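Local structure of colicin-m immunity protein (Escherichia coli, 4AEQ) at the interface of chains A and B. The protein protects cells that carry the colicin M plasmid against colicin M, and is seen here as a domain-swapped dimer of its YebF/Cmi-family part. Residues are numbered along the deposited sequence; one frame, centred on the assembly and turned at random. Chains: chain A/B, Colicin-m immunity protein.

Contact 1: the interface of chains A and B. Residues chain A 42, 47, 49, 71, 73, 82; chain B 25, 28-29.
B:Tyr28 reaches from its helix into an aromatic and aliphatic pocket of chain A, burying more surface than any other residue here. Two aromatic contacts grip the ring. A:Phe71 points its CE2 and CZ edge at one face, with CE2 3.9 Å above the plane over the centre of the B:Tyr28 ring; the two planes stand at 74°. The B:Tyr28 ring in turn offers an edge to A:Tyr82, its CE1 lying 3.5 Å from A:Tyr82 CZ, above the plane of that ring and toward its rim. The phenol oxygens provide a weak hydrogen bond, given from B:Tyr28 OH to A:Tyr82 OH at 2.9 Å. Aliphatic groups close in around the rest: A:Pro47 CG meets the ring edge in plane, 3.7 Å from B:Tyr28 CE2, while A:Ile49 CD1 packs beside CD2 and CE2, off the plane toward A:Phe71, and the methyls A:Leu42 CD1 and A:Ala73 CB lie by the hydroxyl. With CG anti to the backbone N (chi1 173°), B:Tyr28 projects away from its helix into this pocket. Water-mediated links flank it, the fully extended B:Lys25 reaching A:Ile49 N and O through two waters. The site joins helix 17-42 of chain B to the end of the same helix in chain A, the following loop and strands 48-51, 66-74 and 79-87.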
ATOM      1  N   LEU A  42       7.708  -9.748  14.423  1.00 20.17           N
ATOM      2  CA  LEU A  42       9.012  -9.142  14.647  1.00 18.88           C
ATOM      3  C   LEU A  42       9.137  -8.714  16.101  1.00 19.37           C
ATOM      4  O   LEU A  42      10.235  -8.662  16.649  1.00 23.46           O
ATOM      5  CB  LEU A  42       9.220  -7.946  13.715  1.00 18.14           C
ATOM      6  CG  LEU A  42       9.295  -8.264  12.221  1.00 23.15           C
ATOM      7  CD1 LEU A  42       9.433  -6.988  11.409  1.00 22.27           C
ATOM      8  CD2 LEU A  42      10.450  -9.213  11.927  1.00 27.21           C
ATOM      9  N   PRO A  47      11.331  -2.299  13.326  1.00 20.64           N
ATOM     10  CA  PRO A  47      12.429  -3.254  13.154  1.00 20.41           C
ATOM     11  C   PRO A  47      13.650  -2.586  12.544  1.00 20.50           C
ATOM     12  O   PRO A  47      13.527  -1.526  11.928  1.00 19.38           O
ATOM     13  CB  PRO A  47      11.850  -4.269  12.166  1.00 20.45           C
ATOM     14  CG  PRO A  47      10.800  -3.524  11.426  1.00 22.16           C
ATOM     15  CD  PRO A  47      10.198  -2.590  12.432  1.00 21.88           C
ATOM     16  N   ILE A  49      16.390  -2.396   9.678  1.00 24.35           N
ATOM     17  CA  ILE A  49      16.344  -2.783   8.272  1.00 24.34           C
ATOM     18  C   ILE A  49      17.743  -3.066   7.733  1.00 26.48           C
ATOM     19  O   ILE A  49      18.649  -2.242   7.862  1.00 26.50           O
ATOM     20  CB  ILE A  49      15.681  -1.703   7.393  1.00 24.46           C
ATOM     21  CG1 ILE A  49      14.298  -1.319   7.928  1.00 23.67           C
ATOM     22  CG2 ILE A  49      15.574  -2.187   5.955  1.00 22.56           C
ATOM     23  CD1 ILE A  49      13.319  -2.474   7.965  1.00 24.77           C
ATOM     24  N   PHE A  71      14.914  -6.463   1.176  1.00 14.16           N
ATOM     25  CA  PHE A  71      15.459  -6.108   2.480  1.00 12.22           C
ATOM     26  C   PHE A  71      14.996  -7.095   3.538  1.00 15.10           C
ATOM     27  O   PHE A  71      14.052  -7.844   3.319  1.00 13.43           O
ATOM     28  CB  PHE A  71      15.095  -4.666   2.869  1.00 14.22           C
ATOM     29  CG  PHE A  71      13.616  -4.424   3.021  1.00 15.65           C
ATOM     30  CD1 PHE A  71      12.835  -4.093   1.924  1.00 15.79           C
ATOM     31  CD2 PHE A  71      13.012  -4.499   4.265  1.00 15.76           C
ATOM     32  CE1 PHE A  71      11.480  -3.857   2.061  1.00 14.99           C
ATOM     33  CE2 PHE A  71      11.656  -4.268   4.408  1.00 14.47           C
ATOM     34  CZ  PHE A  71      10.888  -3.946   3.308  1.00 16.13           C
ATOM     35  N   ALA A  73      13.860  -7.289   7.676  1.00 17.51           N
ATOM     36  CA  ALA A  73      13.475  -6.528   8.857  1.00 18.38           C
ATOM     37  C   ALA A  73      13.680  -7.407  10.086  1.00 18.40           C
ATOM     38  O   ALA A  73      13.278  -8.569  10.087  1.00 18.33           O
ATOM     39  CB  ALA A  73      12.025  -6.078   8.750  1.00 19.72           C
ATOM     40  N   TYR A  82      11.663  -9.297   2.753  1.00 16.23           N
ATOM     41  CA  TYR A  82      10.695  -8.607   1.906  1.00 16.86           C
ATOM     42  C   TYR A  82      11.303  -8.247   0.564  1.00 16.75           C
ATOM     43  O   TYR A  82      12.517  -8.030   0.461  1.00 15.31           O
ATOM     44  CB  TYR A  82      10.258  -7.292   2.541  1.00 17.76           C
ATOM     45  CG  TYR A  82       9.571  -7.387   3.873  1.00 18.39           C
ATOM     46  CD1 TYR A  82      10.297  -7.331   5.054  1.00 17.97           C
ATOM     47  CD2 TYR A  82       8.188  -7.488   3.955  1.00 22.03           C
ATOM     48  CE1 TYR A  82       9.669  -7.393   6.279  1.00 19.92           C
ATOM     49  CE2 TYR A  82       7.552  -7.554   5.179  1.00 21.30           C
ATOM     50  CZ  TYR A  82       8.301  -7.505   6.337  1.00 22.87           C
ATOM     51  OH  TYR A  82       7.685  -7.565   7.564  1.00 27.76           O
TER
ATOM     52  N   LYS B  25      12.201   2.305   2.833  1.00 12.03           N
ATOM     53  CA  LYS B  25      12.283   2.241   4.288  1.00 11.71           C
ATOM     54  C   LYS B  25      11.235   3.158   4.912  1.00 15.04           C
ATOM     55  O   LYS B  25      10.516   2.759   5.836  1.00 18.27           O
ATOM     56  CB  LYS B  25      13.686   2.606   4.773  1.00 14.92           C
ATOM     57  CG  LYS B  25      13.847   2.573   6.292  1.00 18.66           C
ATOM     58  CD  LYS B  25      15.301   2.773   6.703  1.00 22.59           C
ATOM     59  CE  LYS B  25      15.444   2.860   8.214  1.00 27.22           C
ATOM     60  NZ  LYS B  25      16.877   2.907   8.632  1.00 28.43           N
ATOM     61  N   TYR B  28       7.797   1.493   4.325  1.00 12.20           N
ATOM     62  CA  TYR B  28       7.637   0.285   5.123  1.00 14.61           C
ATOM     63  C   TYR B  28       7.374   0.612   6.588  1.00 15.78           C
ATOM     64  O   TYR B  28       6.418   0.106   7.184  1.00 15.43           O
ATOM     65  CB  TYR B  28       8.874  -0.606   5.000  1.00 12.42           C
ATOM     66  CG  TYR B  28       8.860  -1.801   5.928  1.00 15.90           C
ATOM     67  CD1 TYR B  28       8.154  -2.951   5.603  1.00 17.88           C
ATOM     68  CD2 TYR B  28       9.552  -1.773   7.132  1.00 17.36           C
ATOM     69  CE1 TYR B  28       8.143  -4.044   6.454  1.00 18.69           C
ATOM     70  CE2 TYR B  28       9.546  -2.858   7.985  1.00 17.95           C
ATOM     71  CZ  TYR B  28       8.845  -3.989   7.644  1.00 17.30           C
ATOM     72  OH  TYR B  28       8.844  -5.067   8.499  1.00 19.40           O
ATOM     73  N   LEU B  29       8.223   1.452   7.171  1.00 14.76           N
ATOM     74  CA  LEU B  29       8.047   1.827   8.574  1.00 15.60           C
ATOM     75  C   LEU B  29       6.713   2.540   8.820  1.00 18.01           C
ATOM     76  O   LEU B  29       5.995   2.238   9.789  1.00 18.76           O
ATOM     77  CB  LEU B  29       9.225   2.673   9.066  1.00 14.88           C
ATOM     78  CG  LEU B  29      10.542   1.902   9.213  1.00 16.83           C
ATOM     79  CD1 LEU B  29      11.661   2.821   9.677  1.00 20.26           C
ATOM     80  CD2 LEU B  29      10.381   0.711  10.169  1.00 16.05           C
TER
HETATM   81  O   HOH W   1      17.012   0.258  10.216  1.00 28.24           O
HETATM   82  O   HOH W   2      18.476   0.785   7.472  1.00 30.86           O

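Contact 2: the interface of chains A and B. Residues chain A 67, 69, 71, 86, 93; chain B 20-21, 24.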
ATOM      1  N   LEU A  67      11.484  -0.540  -9.452  1.00 20.54           N
ATOM      2  CA  LEU A  67      12.732  -0.972  -8.845  1.00 18.64           C
ATOM      3  C   LEU A  67      12.424  -1.985  -7.761  1.00 16.45           C
ATOM      4  O   LEU A  67      11.600  -1.731  -6.887  1.00 17.65           O
ATOM      5  CB  LEU A  67      13.482   0.210  -8.231  1.00 17.35           C
ATOM      6  CG  LEU A  67      14.084   1.238  -9.189  1.00 19.73           C
ATOM      7  CD1 LEU A  67      14.873   2.279  -8.400  1.00 17.38           C
ATOM      8  CD2 LEU A  67      14.970   0.546 -10.214  1.00 22.01           C
ATOM      9  N   VAL A  69      13.507  -3.642  -4.511  1.00 11.84           N
ATOM     10  CA  VAL A  69      14.396  -3.433  -3.390  1.00 12.70           C
ATOM     11  C   VAL A  69      14.143  -4.510  -2.346  1.00 12.67           C
ATOM     12  O   VAL A  69      13.166  -4.445  -1.597  1.00 15.13           O
ATOM     13  CB  VAL A  69      14.094  -2.071  -2.743  1.00 12.27           C
ATOM     14  CG1 VAL A  69      15.051  -1.784  -1.596  1.00 15.63           C
ATOM     15  CG2 VAL A  69      14.139  -0.964  -3.796  1.00 16.04           C
ATOM     16  N   PHE A  71      14.914  -6.463   1.176  1.00 14.16           N
ATOM     17  CA  PHE A  71      15.459  -6.108   2.480  1.00 12.22           C
ATOM     18  C   PHE A  71      14.996  -7.095   3.538  1.00 15.10           C
ATOM     19  O   PHE A  71      14.052  -7.844   3.319  1.00 13.43           O
ATOM     20  CB  PHE A  71      15.095  -4.666   2.869  1.00 14.22           C
ATOM     21  CG  PHE A  71      13.616  -4.424   3.021  1.00 15.65           C
ATOM     22  CD1 PHE A  71      12.835  -4.093   1.924  1.00 15.79           C
ATOM     23  CD2 PHE A  71      13.012  -4.499   4.265  1.00 15.76           C
ATOM     24  CE1 PHE A  71      11.480  -3.857   2.061  1.00 14.99           C
ATOM     25  CE2 PHE A  71      11.656  -4.268   4.408  1.00 14.47           C
ATOM     26  CZ  PHE A  71      10.888  -3.946   3.308  1.00 16.13           C
ATOM     27  N   TYR A  86       9.062  -0.867  -5.904  1.00 15.53           N
ATOM     28  CA  TYR A  86       8.841   0.558  -5.847  1.00 17.04           C
ATOM     29  C   TYR A  86       8.503   1.022  -7.249  1.00 18.83           C
ATOM     30  O   TYR A  86       9.335   0.936  -8.155  1.00 15.07           O
ATOM     31  CB  TYR A  86      10.137   1.208  -5.350  1.00 17.37           C
ATOM     32  CG  TYR A  86      10.189   2.721  -5.371  1.00 18.11           C
ATOM     33  CD1 TYR A  86       9.033   3.487  -5.301  1.00 16.46           C
ATOM     34  CD2 TYR A  86      11.411   3.385  -5.454  1.00 20.90           C
ATOM     35  CE1 TYR A  86       9.097   4.870  -5.319  1.00 19.25           C
ATOM     36  CE2 TYR A  86      11.481   4.762  -5.468  1.00 21.87           C
ATOM     37  CZ  TYR A  86      10.322   5.499  -5.405  1.00 23.80           C
ATOM     38  OH  TYR A  86      10.390   6.874  -5.424  1.00 25.63           O
ATOM     39  N   VAL A  93       4.899   1.703  -3.138  1.00 18.69           N
ATOM     40  CA  VAL A  93       5.624   0.446  -3.049  1.00 16.61           C
ATOM     41  C   VAL A  93       4.612  -0.639  -2.754  1.00 20.39           C
ATOM     42  O   VAL A  93       3.678  -0.417  -1.980  1.00 20.12           O
ATOM     43  CB  VAL A  93       6.614   0.462  -1.874  1.00 15.93           C
ATOM     44  CG1 VAL A  93       7.409  -0.842  -1.821  1.00 15.89           C
ATOM     45  CG2 VAL A  93       7.534   1.668  -1.964  1.00 15.95           C
TER
ATOM     46  N   ALA B  20      15.993   5.009  -3.616  1.00 13.25           N
ATOM     47  CA  ALA B  20      15.014   3.930  -3.609  1.00 13.78           C
ATOM     48  C   ALA B  20      14.933   3.282  -2.230  1.00 14.84           C
ATOM     49  O   ALA B  20      13.844   3.045  -1.713  1.00 15.20           O
ATOM     50  CB  ALA B  20      15.362   2.890  -4.665  1.00 13.44           C
ATOM     51  N   ARG B  21      16.088   3.000  -1.637  1.00 15.87           N
ATOM     52  CA  ARG B  21      16.125   2.389  -0.313  1.00 16.93           C
ATOM     53  C   ARG B  21      15.497   3.304   0.728  1.00 17.30           C
ATOM     54  O   ARG B  21      14.767   2.844   1.604  1.00 16.31           O
ATOM     55  CB  ARG B  21      17.558   2.031   0.086  1.00 16.92           C
ATOM     56  CG  ARG B  21      18.158   0.901  -0.740  1.00 21.55           C
ATOM     57  CD  ARG B  21      19.437   0.368  -0.116  1.00 25.95           C
ATOM     58  NE  ARG B  21      19.806  -0.932  -0.673  1.00 30.02           N
ATOM     59  CZ  ARG B  21      20.839  -1.134  -1.485  1.00 34.03           C
ATOM     60  NH1 ARG B  21      21.620  -0.120  -1.833  1.00 35.48           N
ATOM     61  NH2 ARG B  21      21.098  -2.353  -1.941  1.00 34.56           N
ATOM     62  N   VAL B  24      11.706   3.258   0.252  1.00 12.36           N
ATOM     63  CA  VAL B  24      11.134   1.980   0.666  1.00 10.85           C
ATOM     64  C   VAL B  24      11.140   1.829   2.187  1.00 15.31           C
ATOM     65  O   VAL B  24      10.200   1.289   2.767  1.00 16.66           O
ATOM     66  CB  VAL B  24      11.859   0.803   0.008  1.00 13.67           C
ATOM     67  CG1 VAL B  24      11.415  -0.518   0.625  1.00 16.99           C
ATOM     68  CG2 VAL B  24      11.602   0.813  -1.493  1.00 11.30           C
TER
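B:Val24 lies against the sheet of chain A, with its two methyl branches parted between different neighbours. Its CB carries them from helix 17-42 toward strand 66-74. CG1, anti to the backbone N (chi1 170°), lies above the plane of the A:Phe71 ring, out past its rim and 3.6 Å from CE1, with CD1 a little farther off. CG2 takes the other direction and meets A:Val69 tip to tip, 3.9 Å from A:Val69 CG2. The same B:Val24 methyl also touches A:Tyr86 CB at 4.1 Å and, more loosely, A:Val93 CG2, whose side chain crosses at about a right angle. One helical turn earlier, B:Ala20 brings its CB to 3.8 Å from A:Leu67 CD1. That methyl also lies near A:Val69 CG2 and near the ring of A:Tyr86, where CD2 is 4.1 Å from B:Ala20 CB. B:Arg21 adds a light contact with the aliphatic foot of its side chain, CG passing A:Val69 CG1. These are van der Waals contacts; the small B:Ala20 and B:Val24 probably let the helix approach the sheet closely. The patch packs the helix of one subunit against strands 66-74, 79-87 and 92-96 of the other, forming part of the shared apolar core of the swapped dimer.

Contact 3: the interface of chains A and B. Residues chain A 64-67, 86, 88; chain B 11-13.
An intermolecular disulfide forms the centre of this contact, joining B:Cys12, at the start of the 3-10 helix 12-14, to A:Cys88, just after strand 79-87. The bond between B:Cys12 SG and A:Cys88 SG is 2.1 Å long. Each SG is turned to the backbone N side of its residue (chi1 -73° in B:Cys12, -47° in A:Cys88), which brings the two sulfurs together. B:Cys12 is largely enclosed by chain A: its SG packs 4.0 Å from A:Leu67 CG and 3.8 Å from A:Thr66 CA, at the beginning of strand 66-74. Behind the bridge, A:Cys88 CA rests over the rim of one face of the A:Tyr86 ring, packing within chain A that supports the disulfide. Polar links run through water to the carbonyl oxygen of A:Glu64. Water 3 lies 2.8 Å from A:Glu64 O and 2.9 Å from B:Cys12 N, in a nearly straight arrangement of 171° at the amide hydrogen. Water 4 also binds A:Glu64 O, at 2.8 Å, and reaches B:Tyr13 N at 3.1 Å through a more bent bond. The main chain of A:Glu64 thus reaches both amides through water, although the residue is poorly ordered. The site covalently fastens the N-terminal part of one subunit to the loop that follows strand 79-87 of the other, a pairing between chains that fits the domain swap, and with its symmetry twin should make the dimer hard to separate unless the bonds are reduced.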
ATOM      1  N   GLU A  64      12.510   0.958 -17.394  1.00 41.78           N
ATOM      2  CA  GLU A  64      12.191   0.452 -16.061  1.00 39.17           C
ATOM      3  C   GLU A  64      11.009   1.213 -15.498  1.00 33.20           C
ATOM      4  O   GLU A  64      11.077   2.430 -15.339  1.00 32.60           O
ATOM      5  CB  GLU A  64      13.351   0.706 -15.098  1.00 46.00           C
ATOM      6  CG  GLU A  64      14.618  -0.091 -15.314  1.00 54.12           C
ATOM      7  CD  GLU A  64      15.723   0.364 -14.374  1.00 58.95           C
ATOM      8  OE1 GLU A  64      15.830   1.587 -14.133  1.00 58.46           O
ATOM      9  OE2 GLU A  64      16.469  -0.496 -13.861  1.00 60.90           O
ATOM     10  N   LYS A  65       9.923   0.511 -15.199  1.00 27.24           N
ATOM     11  CA  LYS A  65       8.828   1.122 -14.453  1.00 27.35           C
ATOM     12  C   LYS A  65       8.877   0.851 -12.947  1.00 27.04           C
ATOM     13  O   LYS A  65       8.162   1.485 -12.168  1.00 25.31           O
ATOM     14  CB  LYS A  65       7.487   0.684 -15.042  1.00 32.54           C
ATOM     15  CG  LYS A  65       7.289   1.118 -16.491  1.00 36.03           C
ATOM     16  CD  LYS A  65       7.293   2.636 -16.611  1.00 39.41           C
ATOM     17  CE  LYS A  65       7.093   3.099 -18.050  1.00 44.97           C
ATOM     18  NZ  LYS A  65       8.382   3.234 -18.788  1.00 45.89           N
ATOM     19  N   THR A  66       9.743  -0.069 -12.536  1.00 26.44           N
ATOM     20  CA  THR A  66       9.761  -0.519 -11.150  1.00 28.65           C
ATOM     21  C   THR A  66      11.165  -0.885 -10.694  1.00 27.42           C
ATOM     22  O   THR A  66      11.944  -1.467 -11.452  1.00 27.48           O
ATOM     23  CB  THR A  66       8.842  -1.748 -10.952  1.00 34.94           C
ATOM     24  OG1 THR A  66       7.485  -1.388 -11.235  1.00 38.98           O
ATOM     25  CG2 THR A  66       8.933  -2.263  -9.526  1.00 35.77           C
ATOM     26  N   LEU A  67      11.484  -0.540  -9.452  1.00 20.54           N
ATOM     27  CA  LEU A  67      12.732  -0.972  -8.845  1.00 18.64           C
ATOM     28  C   LEU A  67      12.424  -1.985  -7.761  1.00 16.45           C
ATOM     29  O   LEU A  67      11.600  -1.731  -6.887  1.00 17.65           O
ATOM     30  CB  LEU A  67      13.482   0.210  -8.231  1.00 17.35           C
ATOM     31  CG  LEU A  67      14.084   1.238  -9.189  1.00 19.73           C
ATOM     32  CD1 LEU A  67      14.873   2.279  -8.400  1.00 17.38           C
ATOM     33  CD2 LEU A  67      14.970   0.546 -10.214  1.00 22.01           C
ATOM     34  N   TYR A  86       9.062  -0.867  -5.904  1.00 15.53           N
ATOM     35  CA  TYR A  86       8.841   0.558  -5.847  1.00 17.04           C
ATOM     36  C   TYR A  86       8.503   1.022  -7.249  1.00 18.83           C
ATOM     37  O   TYR A  86       9.335   0.936  -8.155  1.00 15.07           O
ATOM     38  CB  TYR A  86      10.137   1.208  -5.350  1.00 17.37           C
ATOM     39  CG  TYR A  86      10.189   2.721  -5.371  1.00 18.11           C
ATOM     40  CD1 TYR A  86       9.033   3.487  -5.301  1.00 16.46           C
ATOM     41  CD2 TYR A  86      11.411   3.385  -5.454  1.00 20.90           C
ATOM     42  CE1 TYR A  86       9.097   4.870  -5.319  1.00 19.25           C
ATOM     43  CE2 TYR A  86      11.481   4.762  -5.468  1.00 21.87           C
ATOM     44  CZ  TYR A  86      10.322   5.499  -5.405  1.00 23.80           C
ATOM     45  OH  TYR A  86      10.390   6.874  -5.424  1.00 25.63           O
ATOM     46  N   CYS A  88       8.264   3.965  -9.302  1.00 19.36           N
ATOM     47  CA  CYS A  88       8.895   5.249  -9.029  1.00 22.32           C
ATOM     48  C   CYS A  88       7.993   6.423  -9.393  1.00 24.08           C
ATOM     49  O   CYS A  88       7.790   7.334  -8.591  1.00 25.79           O
ATOM     50  CB  CYS A  88      10.233   5.336  -9.769  1.00 22.06           C
ATOM     51  SG  CYS A  88      11.277   3.850  -9.580  1.00 29.48           S
TER
ATOM     52  N   ALA B  11      11.202   9.127 -12.798  1.00 25.94           N
ATOM     53  CA  ALA B  11      11.360   7.880 -13.529  1.00 25.90           C
ATOM     54  C   ALA B  11      12.403   7.037 -12.800  1.00 22.14           C
ATOM     55  O   ALA B  11      13.313   7.575 -12.172  1.00 20.99           O
ATOM     56  CB  ALA B  11      11.791   8.150 -14.962  1.00 28.34           C
ATOM     57  N   CYS B  12      12.269   5.716 -12.867  1.00 19.62           N
ATOM     58  CA  CYS B  12      13.172   4.838 -12.130  1.00 18.60           C
ATOM     59  C   CYS B  12      14.648   5.071 -12.456  1.00 18.62           C
ATOM     60  O   CYS B  12      15.504   4.962 -11.578  1.00 19.08           O
ATOM     61  CB  CYS B  12      12.786   3.373 -12.330  1.00 21.92           C
ATOM     62  SG  CYS B  12      11.291   2.937 -11.429  1.00 33.30           S
ATOM     63  N   TYR B  13      14.946   5.401 -13.710  1.00 15.99           N
ATOM     64  CA  TYR B  13      16.336   5.609 -14.109  1.00 19.83           C
ATOM     65  C   TYR B  13      16.921   6.876 -13.487  1.00 20.40           C
ATOM     66  O   TYR B  13      18.132   7.082 -13.499  1.00 21.75           O
ATOM     67  CB  TYR B  13      16.489   5.623 -15.635  1.00 21.60           C
ATOM     68  CG  TYR B  13      15.923   6.842 -16.332  1.00 23.99           C
ATOM     69  CD1 TYR B  13      16.693   7.984 -16.516  1.00 28.60           C
ATOM     70  CD2 TYR B  13      14.626   6.838 -16.833  1.00 27.30           C
ATOM     71  CE1 TYR B  13      16.181   9.096 -17.165  1.00 31.48           C
ATOM     72  CE2 TYR B  13      14.106   7.945 -17.483  1.00 30.06           C
ATOM     73  CZ  TYR B  13      14.888   9.070 -17.646  1.00 33.13           C
ATOM     74  OH  TYR B  13      14.374  10.170 -18.291  1.00 39.95           O
TER
HETATM   75  O   HOH W   3      10.015   4.803 -14.422  1.00 27.62           O
HETATM   76  O   HOH W   4      13.123   4.297 -15.925  1.00 28.70           O

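The contacts follow one another along the same chain A sheet, and helix 17-42 of chain B supplies its side of both contact 1 and contact 2. The C-alpha centres of contacts 1 and 2 lie about 11 Å apart, those of contacts 2 and 3 about 9 Å, and those of contacts 1 and 3 about 20 Å. A:Phe71 belongs to contacts 1 and 2, while A:Leu67 and A:Tyr86 belong to contacts 2 and 3. Strand 66-74 therefore runs through the whole series. Two-fold symmetry repeats it with chains exchanged, so packing and covalent linkage together hold the swapped segments in place.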